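Local coordinates for protein N-acetyl-beta-D glucosaminidase (Rhizomucor miehei CAU432, PDB 4ZM6) that probably removes beta-linked N-acetylglucosamine as a family 3 glycoside hydrolase and carries an acetyl-CoA-binding GCN5-related region linked to glucosamine N-acetylation, at residues Val195-Leu205 and Gly231-Asn239; Lys276-Leu286 and Phe304-Ala315. All blocks are in the same frame, centred on the assembly; numbering follows the deposited sequence.

Interaction 1. Residues Val195-Leu205 and Gly231-Asn239; sequences VPVINKTLEEL and GHMLLPHFN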
loop_
_atom_site.group_PDB
_atom_site.type_symbol
_atom_site.label_atom_id
_atom_site.label_comp_id
_atom_site.label_asym_id
_atom_site.label_seq_id
_atom_site.Cartn_x
_atom_site.Cartn_y
_atom_site.Cartn_z
ATOM N N VAL A 195 -29.067 -8.575 -18.010
ATOM C CA VAL A 195 -27.606 -8.564 -18.189
ATOM C C VAL A 195 -27.001 -7.273 -17.632
ATOM O O VAL A 195 -27.257 -6.192 -18.168
ATOM C CB VAL A 195 -27.216 -8.689 -19.679
ATOM C CG1 VAL A 195 -25.722 -8.466 -19.873
ATOM C CG2 VAL A 195 -27.617 -10.053 -20.216
ATOM N N PRO A 196 -26.183 -7.377 -16.566
ATOM C CA PRO A 196 -25.589 -6.163 -16.017
ATOM C C PRO A 196 -24.370 -5.724 -16.827
ATOM O O PRO A 196 -23.594 -6.562 -17.303
ATOM C CB PRO A 196 -25.200 -6.571 -14.593
ATOM C CG PRO A 196 -25.049 -8.059 -14.633
ATOM C CD PRO A 196 -25.666 -8.585 -15.901
ATOM N N VAL A 197 -24.225 -4.415 -16.990
ATOM C CA VAL A 197 -23.145 -3.848 -17.781
ATOM C C VAL A 197 -22.211 -3.104 -16.845
ATOM O O VAL A 197 -22.656 -2.252 -16.070
ATOM C CB VAL A 197 -23.670 -2.858 -18.845
ATOM C CG1 VAL A 197 -22.590 -2.573 -19.880
ATOM C CG2 VAL A 197 -24.929 -3.398 -19.515
ATOM N N ILE A 198 -20.925 -3.443 -16.914
ATOM C CA ILE A 198 -19.877 -2.727 -16.191
ATOM C C ILE A 198 -18.997 -2.034 -17.228
ATOM O O ILE A 198 -18.119 -2.653 -17.831
ATOM C CB ILE A 198 -19.024 -3.678 -15.316
ATOM C CG1 ILE A 198 -19.917 -4.533 -14.401
ATOM C CG2 ILE A 198 -18.006 -2.890 -14.501
ATOM C CD1 ILE A 198 -20.859 -3.747 -13.509
ATOM N N ASN A 199 -19.259 -0.747 -17.440
ATOM C CA ASN A 199 -18.562 0.034 -18.455
ATOM C C ASN A 199 -17.332 0.691 -17.845
ATOM O O ASN A 199 -17.314 1.901 -17.616
ATOM C CB ASN A 199 -19.510 1.081 -19.060
ATOM C CG ASN A 199 -18.946 1.735 -20.310
ATOM O OD1 ASN A 199 -18.376 1.068 -21.176
ATOM N ND2 ASN A 199 -19.114 3.051 -20.416
ATOM N N LYS A 200 -16.308 -0.121 -17.578
ATOM C CA LYS A 200 -15.088 0.348 -16.920
ATOM C C LYS A 200 -13.844 -0.216 -17.575
ATOM O O LYS A 200 -13.853 -1.342 -18.082
ATOM C CB LYS A 200 -15.076 -0.060 -15.449
ATOM C CG LYS A 200 -16.282 0.405 -14.656
ATOM C CD LYS A 200 -16.041 0.292 -13.162
ATOM C CE LYS A 200 -17.338 0.416 -12.385
ATOM N NZ LYS A 200 -17.099 0.838 -10.980
ATOM N N THR A 201 -12.774 0.576 -17.539
ATOM C CA THR A 201 -11.466 0.159 -18.032
ATOM C C THR A 201 -10.711 -0.578 -16.933
ATOM O O THR A 201 -11.111 -0.551 -15.763
ATOM C CB THR A 201 -10.620 1.367 -18.494
ATOM O OG1 THR A 201 -10.592 2.364 -17.462
ATOM C CG2 THR A 201 -11.193 1.975 -19.768
ATOM N N LEU A 202 -9.613 -1.227 -17.314
ATOM C CA LEU A 202 -8.793 -1.969 -16.358
ATOM C C LEU A 202 -8.269 -1.044 -15.255
ATOM O O LEU A 202 -8.188 -1.449 -14.095
ATOM C CB LEU A 202 -7.618 -2.665 -17.057
ATOM C CG LEU A 202 -7.222 -4.087 -16.626
ATOM C CD1 LEU A 202 -5.726 -4.287 -16.831
ATOM C CD2 LEU A 202 -7.594 -4.424 -15.189
ATOM N N GLU A 203 -7.935 0.198 -15.613
ATOM C CA GLU A 203 -7.427 1.172 -14.643
ATOM C C GLU A 203 -8.481 1.530 -13.597
ATOM O O GLU A 203 -8.169 1.641 -12.408
ATOM C CB GLU A 203 -6.924 2.446 -15.332
ATOM C CG GLU A 203 -5.594 2.284 -16.056
ATOM C CD GLU A 203 -5.717 1.639 -17.432
ATOM O OE1 GLU A 203 -4.662 1.372 -18.047
ATOM O OE2 GLU A 203 -6.854 1.401 -17.906
ATOM N N GLU A 204 -9.723 1.713 -14.043
ATOM C CA GLU A 204 -10.839 1.950 -13.124
ATOM C C GLU A 204 -11.073 0.720 -12.247
ATOM O O GLU A 204 -11.254 0.838 -11.034
ATOM C CB GLU A 204 -12.122 2.276 -13.887
ATOM C CG GLU A 204 -12.102 3.585 -14.658
ATOM C CD GLU A 204 -13.387 3.803 -15.444
ATOM O OE1 GLU A 204 -14.372 4.310 -14.858
ATOM O OE2 GLU A 204 -13.415 3.461 -16.646
ATOM N N LEU A 205 -11.060 -0.459 -12.867
ATOM C CA LEU A 205 -11.255 -1.717 -12.143
ATOM C C LEU A 205 -10.195 -1.952 -11.068
ATOM O O LEU A 205 -10.505 -2.461 -9.991
ATOM C CB LEU A 205 -11.289 -2.905 -13.114
ATOM C CG LEU A 205 -12.586 -3.037 -13.921
ATOM C CD1 LEU A 205 -12.412 -4.011 -15.073
ATOM C CD2 LEU A 205 -13.747 -3.465 -13.034
ATOM N N GLY A 231 -18.588 -14.225 -12.296
ATOM C CA GLY A 231 -19.998 -13.918 -12.498
ATOM C C GLY A 231 -20.314 -13.584 -13.944
ATOM O O GLY A 231 -19.443 -13.658 -14.821
ATOM N N HIS A 232 -21.570 -13.216 -14.189
ATOM C CA HIS A 232 -22.038 -12.872 -15.530
ATOM C C HIS A 232 -22.293 -11.376 -15.624
ATOM O O HIS A 232 -23.327 -10.886 -15.165
ATOM C CB HIS A 232 -23.317 -13.639 -15.864
ATOM C CG HIS A 232 -23.261 -15.086 -15.499
ATOM N ND1 HIS A 232 -22.450 -15.988 -16.154
ATOM C CD2 HIS A 232 -23.918 -15.789 -14.548
ATOM C CE1 HIS A 232 -22.609 -17.186 -15.620
ATOM N NE2 HIS A 232 -23.498 -17.093 -14.646
ATOM N N MET A 233 -21.338 -10.657 -16.210
ATOM C CA MET A 233 -21.477 -9.222 -16.461
ATOM C C MET A 233 -20.761 -8.808 -17.745
ATOM O O MET A 233 -19.727 -9.374 -18.107
ATOM C CB MET A 233 -20.979 -8.403 -15.261
ATOM C CG MET A 233 -19.769 -8.979 -14.537
ATOM S SD MET A 233 -19.776 -8.573 -12.778
ATOM C CE MET A 233 -19.153 -10.103 -12.089
ATOM N N LEU A 234 -21.341 -7.829 -18.436
ATOM C CA LEU A 234 -20.833 -7.363 -19.718
ATOM C C LEU A 234 -19.834 -6.237 -19.474
ATOM O O LEU A 234 -20.151 -5.247 -18.805
ATOM C CB LEU A 234 -21.997 -6.877 -20.597
ATOM C CG LEU A 234 -21.848 -6.882 -22.127
ATOM C CD1 LEU A 234 -20.757 -5.933 -22.590
ATOM C CD2 LEU A 234 -21.599 -8.285 -22.659
ATOM N N LEU A 235 -18.629 -6.402 -20.017
ATOM C CA LEU A 235 -17.556 -5.418 -19.878
ATOM C C LEU A 235 -17.106 -4.952 -21.262
ATOM O O LEU A 235 -16.190 -5.534 -21.851
ATOM C CB LEU A 235 -16.391 -6.029 -19.095
ATOM C CG LEU A 235 -16.694 -6.236 -17.604
ATOM C CD1 LEU A 235 -16.359 -7.648 -17.149
ATOM C CD2 LEU A 235 -15.975 -5.201 -16.744
ATOM N N PRO A 236 -17.762 -3.901 -21.792
ATOM C CA PRO A 236 -17.521 -3.426 -23.159
ATOM C C PRO A 236 -16.061 -3.122 -23.494
ATOM O O PRO A 236 -15.639 -3.373 -24.622
ATOM C CB PRO A 236 -18.367 -2.151 -23.238
ATOM C CG PRO A 236 -19.477 -2.388 -22.281
ATOM C CD PRO A 236 -18.844 -3.137 -21.143
ATOM N N HIS A 237 -15.301 -2.600 -22.531
ATOM C CA HIS A 237 -13.876 -2.312 -22.745
ATOM C C HIS A 237 -13.003 -3.571 -22.860
ATOM O O HIS A 237 -11.833 -3.469 -23.213
ATOM C CB HIS A 237 -13.323 -1.420 -21.631
ATOM C CG HIS A 237 -13.843 -0.016 -21.656
ATOM N ND1 HIS A 237 -14.838 0.427 -20.807
ATOM C CD2 HIS A 237 -13.491 1.052 -22.411
ATOM C CE1 HIS A 237 -15.080 1.704 -21.043
ATOM N NE2 HIS A 237 -14.277 2.107 -22.011
ATOM N N PHE A 238 -13.564 -4.740 -22.548
ATOM C CA PHE A 238 -12.851 -6.021 -22.667
ATOM C C PHE A 238 -13.479 -6.906 -23.741
ATOM O O PHE A 238 -12.792 -7.383 -24.642
ATOM C CB PHE A 238 -12.867 -6.767 -21.327
ATOM C CG PHE A 238 -12.130 -6.060 -20.224
ATOM C CD1 PHE A 238 -12.702 -4.972 -19.574
ATOM C CD2 PHE A 238 -10.873 -6.491 -19.825
ATOM C CE1 PHE A 238 -12.030 -4.321 -18.557
ATOM C CE2 PHE A 238 -10.195 -5.843 -18.807
ATOM C CZ PHE A 238 -10.775 -4.756 -18.173
ATOM N N ASN A 239 -14.782 -7.145 -23.614
ATOM C CA ASN A 239 -15.540 -7.913 -24.598
ATOM C C ASN A 239 -17.002 -7.477 -24.594
ATOM O O ASN A 239 -17.728 -7.711 -23.619
ATOM C CB ASN A 239 -15.434 -9.412 -24.308
ATOM C CG ASN A 239 -16.142 -10.263 -25.348
ATOM O OD1 ASN A 239 -17.225 -9.919 -25.827
ATOM N ND2 ASN A 239 -15.534 -11.388 -25.696
#

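Interaction 2. Residues Lys276-Leu286 and Phe304-Ala315; sequences KETVGTPKGAL and FQKDAFKVLYSA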
loop_
_atom_site.group_PDB
_atom_site.type_symbol
_atom_site.label_atom_id
_atom_site.label_comp_id
_atom_site.label_asym_id
_atom_site.label_seq_id
_atom_site.Cartn_x
_atom_site.Cartn_y
_atom_site.Cartn_z
ATOM N N LYS A 276 -28.358 -17.610 -19.961
ATOM C CA LYS A 276 -29.366 -18.469 -20.596
ATOM C C LYS A 276 -30.110 -17.731 -21.712
ATOM O O LYS A 276 -30.520 -18.348 -22.698
ATOM C CB LYS A 276 -30.366 -18.995 -19.558
ATOM C CG LYS A 276 -31.432 -19.934 -20.124
ATOM C CD LYS A 276 -32.379 -20.460 -19.053
ATOM C CE LYS A 276 -33.244 -19.348 -18.473
ATOM N NZ LYS A 276 -34.310 -19.871 -17.578
ATOM N N GLU A 277 -30.287 -16.419 -21.548
ATOM C CA GLU A 277 -30.985 -15.593 -22.538
ATOM C C GLU A 277 -30.030 -14.859 -23.494
ATOM O O GLU A 277 -30.479 -14.045 -24.302
ATOM C CB GLU A 277 -31.907 -14.581 -21.845
ATOM C CG GLU A 277 -32.788 -15.151 -20.736
ATOM C CD GLU A 277 -33.731 -16.247 -21.209
ATOM O OE1 GLU A 277 -34.948 -15.987 -21.323
ATOM O OE2 GLU A 277 -33.261 -17.374 -21.464
ATOM N N THR A 278 -28.727 -15.131 -23.390
ATOM C CA THR A 278 -27.745 -14.670 -24.381
ATOM C C THR A 278 -27.352 -15.825 -25.292
ATOM O O THR A 278 -27.291 -15.667 -26.509
ATOM C CB THR A 278 -26.469 -14.097 -23.730
ATOM O OG1 THR A 278 -25.827 -15.106 -22.937
ATOM C CG2 THR A 278 -26.794 -12.881 -22.869
ATOM N N VAL A 279 -27.054 -16.973 -24.691
ATOM C CA VAL A 279 -26.846 -18.213 -25.437
ATOM C C VAL A 279 -27.484 -19.359 -24.655
ATOM O O VAL A 279 -28.001 -19.162 -23.554
ATOM C CB VAL A 279 -25.347 -18.527 -25.663
ATOM C CG1 VAL A 279 -25.116 -18.990 -27.097
ATOM C CG2 VAL A 279 -24.466 -17.319 -25.361
ATOM N N GLY A 280 -27.462 -20.559 -25.225
ATOM C CA GLY A 280 -27.938 -21.734 -24.507
ATOM C C GLY A 280 -27.053 -21.998 -23.305
ATOM O O GLY A 280 -25.853 -21.723 -23.343
ATOM N N THR A 281 -27.637 -22.525 -22.234
ATOM C CA THR A 281 -26.848 -22.916 -21.067
ATOM C C THR A 281 -25.956 -24.133 -21.380
ATOM O O THR A 281 -24.892 -24.276 -20.777
ATOM C CB THR A 281 -27.712 -23.187 -19.814
ATOM O OG1 THR A 281 -28.325 -24.473 -19.908
ATOM C CG2 THR A 281 -28.790 -22.130 -19.648
ATOM N N PRO A 282 -26.383 -25.014 -22.316
ATOM C CA PRO A 282 -25.446 -26.042 -22.790
ATOM C C PRO A 282 -24.338 -25.463 -23.673
ATOM O O PRO A 282 -23.213 -25.962 -23.659
ATOM C CB PRO A 282 -26.338 -26.991 -23.609
ATOM C CG PRO A 282 -27.731 -26.701 -23.166
ATOM C CD PRO A 282 -27.735 -25.238 -22.859
ATOM N N LYS A 283 -24.677 -24.430 -24.443
ATOM C CA LYS A 283 -23.705 -23.695 -25.255
ATOM C C LYS A 283 -22.800 -22.836 -24.364
ATOM O O LYS A 283 -21.590 -22.743 -24.595
ATOM C CB LYS A 283 -24.442 -22.820 -26.282
ATOM C CG LYS A 283 -23.557 -22.074 -27.273
ATOM C CD LYS A 283 -22.811 -23.010 -28.210
ATOM C CE LYS A 283 -22.011 -22.225 -29.239
ATOM N NZ LYS A 283 -21.324 -23.112 -30.217
ATOM N N GLY A 284 -23.399 -22.220 -23.346
ATOM C CA GLY A 284 -22.671 -21.414 -22.371
ATOM C C GLY A 284 -21.644 -22.213 -21.592
ATOM O O GLY A 284 -20.646 -21.660 -21.136
ATOM N N ALA A 285 -21.889 -23.511 -21.435
ATOM C CA ALA A 285 -20.925 -24.415 -20.812
ATOM C C ALA A 285 -19.677 -24.587 -21.673
ATOM O O ALA A 285 -18.561 -24.584 -21.158
ATOM C CB ALA A 285 -21.566 -25.767 -20.544
ATOM N N LEU A 286 -19.871 -24.741 -22.982
ATOM C CA LEU A 286 -18.755 -24.908 -23.917
ATOM C C LEU A 286 -17.919 -23.638 -24.007
ATOM O O LEU A 286 -16.689 -23.690 -23.952
ATOM C CB LEU A 286 -19.261 -25.291 -25.312
ATOM C CG LEU A 286 -18.211 -25.406 -26.428
ATOM C CD1 LEU A 286 -17.046 -26.297 -26.016
ATOM C CD2 LEU A 286 -18.846 -25.924 -27.709
ATOM N N PHE A 304 -30.526 -29.444 -19.319
ATOM C CA PHE A 304 -29.345 -28.666 -19.668
ATOM C C PHE A 304 -28.086 -29.440 -19.284
ATOM O O PHE A 304 -27.117 -29.483 -20.046
ATOM C CB PHE A 304 -29.355 -27.318 -18.942
ATOM C CG PHE A 304 -30.545 -26.447 -19.268
ATOM C CD1 PHE A 304 -30.933 -26.227 -20.584
ATOM C CD2 PHE A 304 -31.258 -25.822 -18.254
ATOM C CE1 PHE A 304 -32.019 -25.418 -20.875
ATOM C CE2 PHE A 304 -32.342 -25.010 -18.540
ATOM C CZ PHE A 304 -32.723 -24.807 -19.853
ATOM N N GLN A 305 -28.117 -30.050 -18.099
ATOM C CA GLN A 305 -27.020 -30.895 -17.613
ATOM C C GLN A 305 -26.734 -32.048 -18.577
ATOM O O GLN A 305 -25.574 -32.381 -18.830
ATOM C CB GLN A 305 -27.344 -31.442 -16.216
ATOM C CG GLN A 305 -27.362 -30.382 -15.119
ATOM C CD GLN A 305 -28.128 -30.807 -13.874
ATOM O OE1 GLN A 305 -28.709 -29.971 -13.179
ATOM N NE2 GLN A 305 -28.126 -32.103 -13.582
ATOM N N LYS A 306 -27.795 -32.648 -19.114
ATOM C CA LYS A 306 -27.667 -33.691 -20.133
ATOM C C LYS A 306 -27.131 -33.122 -21.447
ATOM O O LYS A 306 -26.163 -33.647 -22.008
ATOM C CB LYS A 306 -29.017 -34.388 -20.370
ATOM C CG LYS A 306 -29.390 -35.418 -19.310
ATOM C CD LYS A 306 -28.997 -36.837 -19.701
ATOM C CE LYS A 306 -27.489 -36.994 -19.830
ATOM N NZ LYS A 306 -27.074 -38.417 -19.946
ATOM N N ASP A 307 -27.762 -32.048 -21.925
ATOM C CA ASP A 307 -27.361 -31.386 -23.172
ATOM C C ASP A 307 -25.897 -30.964 -23.121
ATOM O O ASP A 307 -25.097 -31.353 -23.972
ATOM C CB ASP A 307 -28.222 -30.139 -23.435
ATOM C CG ASP A 307 -29.661 -30.470 -23.789
ATOM O OD1 ASP A 307 -29.957 -31.628 -24.153
ATOM O OD2 ASP A 307 -30.504 -29.555 -23.701
ATOM N N ALA A 308 -25.562 -30.166 -22.111
ATOM C CA ALA A 308 -24.206 -29.654 -21.935
ATOM C C ALA A 308 -23.168 -30.766 -22.045
ATOM O O ALA A 308 -22.118 -30.587 -22.661
ATOM C CB ALA A 308 -24.081 -28.948 -20.594
ATOM N N PHE A 309 -23.472 -31.918 -21.451
ATOM C CA PHE A 309 -22.573 -33.065 -21.523
ATOM C C PHE A 309 -22.362 -33.546 -22.957
ATOM O O PHE A 309 -21.222 -33.772 -23.369
ATOM C CB PHE A 309 -23.060 -34.218 -20.635
ATOM C CG PHE A 309 -22.261 -34.386 -19.371
ATOM C CD1 PHE A 309 -20.929 -34.781 -19.429
ATOM C CD2 PHE A 309 -22.833 -34.160 -18.125
ATOM C CE1 PHE A 309 -20.183 -34.943 -18.274
ATOM C CE2 PHE A 309 -22.092 -34.323 -16.964
ATOM C CZ PHE A 309 -20.765 -34.714 -17.039
ATOM N N LYS A 310 -23.447 -33.694 -23.716
ATOM C CA LYS A 310 -23.336 -34.134 -25.110
ATOM C C LYS A 310 -22.704 -33.049 -25.994
ATOM O O LYS A 310 -22.007 -33.367 -26.961
ATOM C CB LYS A 310 -24.688 -34.617 -25.668
ATOM C CG LYS A 310 -25.670 -33.536 -26.106
ATOM C CD LYS A 310 -27.003 -34.122 -26.560
ATOM C CE LYS A 310 -26.853 -34.998 -27.796
ATOM N NZ LYS A 310 -28.166 -35.305 -28.427
ATOM N N VAL A 311 -22.933 -31.782 -25.646
ATOM C CA VAL A 311 -22.288 -30.657 -26.333
ATOM C C VAL A 311 -20.764 -30.727 -26.161
ATOM O O VAL A 311 -20.012 -30.483 -27.108
ATOM C CB VAL A 311 -22.816 -29.294 -25.820
ATOM C CG1 VAL A 311 -21.974 -28.140 -26.353
ATOM C CG2 VAL A 311 -24.275 -29.099 -26.208
ATOM N N LEU A 312 -20.323 -31.067 -24.952
ATOM C CA LEU A 312 -18.896 -31.169 -24.641
ATOM C C LEU A 312 -18.235 -32.379 -25.299
ATOM O O LEU A 312 -17.071 -32.307 -25.690
ATOM C CB LEU A 312 -18.682 -31.228 -23.125
ATOM N N TYR A 313 -18.974 -33.482 -25.416
ATOM C CA TYR A 313 -18.439 -34.708 -26.019
ATOM C C TYR A 313 -18.118 -34.518 -27.498
ATOM O O TYR A 313 -17.041 -34.897 -27.961
ATOM C CB TYR A 313 -19.421 -35.876 -25.879
ATOM C CG TYR A 313 -19.725 -36.322 -24.461
ATOM C CD1 TYR A 313 -18.752 -36.293 -23.461
ATOM C CD2 TYR A 313 -20.987 -36.814 -24.132
ATOM C CE1 TYR A 313 -19.038 -36.714 -22.175
ATOM C CE2 TYR A 313 -21.280 -37.238 -22.849
ATOM C CZ TYR A 313 -20.302 -37.187 -21.875
ATOM O OH TYR A 313 -20.589 -37.610 -20.600
ATOM N N SER A 314 -19.067 -33.943 -28.231
ATOM C CA SER A 314 -18.891 -33.684 -29.658
ATOM C C SER A 314 -17.796 -32.647 -29.897
ATOM O O SER A 314 -16.899 -32.868 -30.711
ATOM C CB SER A 314 -20.207 -33.215 -30.285
ATOM O OG SER A 314 -20.756 -32.129 -29.560
ATOM N N ALA A 315 -17.864 -31.530 -29.174
ATOM C CA ALA A 315 -16.842 -30.485 -29.260
ATOM C C ALA A 315 -15.442 -31.033 -28.967
ATOM O O ALA A 315 -14.455 -30.572 -29.543
ATOM C CB ALA A 315 -17.172 -29.346 -28.309
#

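Interaction 1. Residues Val195-Leu205 and Gly231-Asn239
Val197 and Leu234 form a single parallel beta bridge between two loops of the glycoside hydrolase family 3 N-terminal domain. Both hydrogen bonds of the bridge use Leu234. Its N donates to Pro196 O at 2.8 Å, and its O accepts from Ile198 N at 2.7 Å. Past the bridge, Leu235 CA makes a CA-H...O contact with Ile198 O.

Apolar contacts flank the bridge. Ile198 and Leu235 lie side by side and point the same way, with Leu235 CD2 3.7 Å from Ile198 CB. The Pro236 ring crosses the Val197 side chain at about a right angle. Further on, Leu202 CG and Leu205 CD1 both pack on the Phe238 ring, joining the start of helix 202-207 to the 231-239 loop. Leu202 also touches Leu254 and Arg258 of helix 251-258.

Thr201 is the N-cap residue and caps helix 202-207 through Glu204. Its N donates to Glu204 OE2 at 3.1 Å, which is the N3 half of a capping box. Thr201 OG1 donates to the same oxygen.

A CH-pi contact is the remaining kind. With OG1 of Thr201 between the backbone N and the carbonyl carbon (chi1 51°), CG2 is left to meet His237. Thr201 CG2 stands 3.7 Å from the centroid of the His237 ring, 14° off the ring normal.

Interaction 2. Residues Lys276-Leu286 and Phe304-Ala315
Phe304 opens helix 304-318 and packs against Thr281 and Pro282 at the start of helix 281-291. The two helices are neighbours in the TIM-barrel-type domain. Their short segments cross at -43°, with the axes 8.1 Å apart at the closest point. No hydrogen bond joins the two segments; the contact is mostly apolar.

The Phe304 ring has Thr281 OG1 over one face. Pro282 CD approaches the same ring obliquely, 4.0 Å from Phe304 CD1. The Lys276 side chain reaches the far end of the ring through its CD.

One turn later, Asp307 lies alongside Pro282, and the two side chains point the same way. The touching atom of Asp307 is the methylene CB, 3.5 Å from Pro282 CG. Ala308 follows. Ala308 CA and Pro282 CA, 3.9 Å apart, are the nearest CA pair across the two segments. Ala308 CB also meets Ala285 CB at 4.1 Å.

Val311 completes the hole around Pro282. The proline is a knob among Phe304, Asp307, Ala308 and Val311. Val311 CG2 packs on Pro282 CB at 3.9 Å. Val311 CG1, anti to the backbone N (chi1 170°), lies against Pro282 O and also meets Leu286 CD2.

Ala315 ends the contact. Its CB lies 3.8 Å from Leu286 CD1, with Leu286 CD2 also close by.

Other sides of helix 304-318 face different parts of the domain. Gln305 and Phe309 pack on Leu33 of helix 28-37, and Tyr313 OH is hydrogen-bonded to His37 ND1. Ala308 also rests on Ile298 of strand 296-298, while Phe309 touches Leu17 of strand 17-19.

Both contacts belong to the glycoside hydrolase family 3 N-terminal region and follow one another along the chain. The centres of interaction 1 and interaction 2 are 24 Å apart. They still touch: Val195 CG2 of interaction 1 packs on Thr278 CG2 of interaction 2 at 4.0 Å. Interaction 1 joins a loop and the helix start that follows it to a second loop; interaction 2 joins two neighbouring helices. They also differ in their surroundings. Interaction 1 borders the second subunit, where Glu203 OE1 is hydrogen-bonded to Thr538 OG1 of that subunit. Interaction 2 touches no other chain of the assembly. Neither lies at the acetyl coenzyme A pocket, whose residues, such as Arg520 and Lys676, come much later in the sequence.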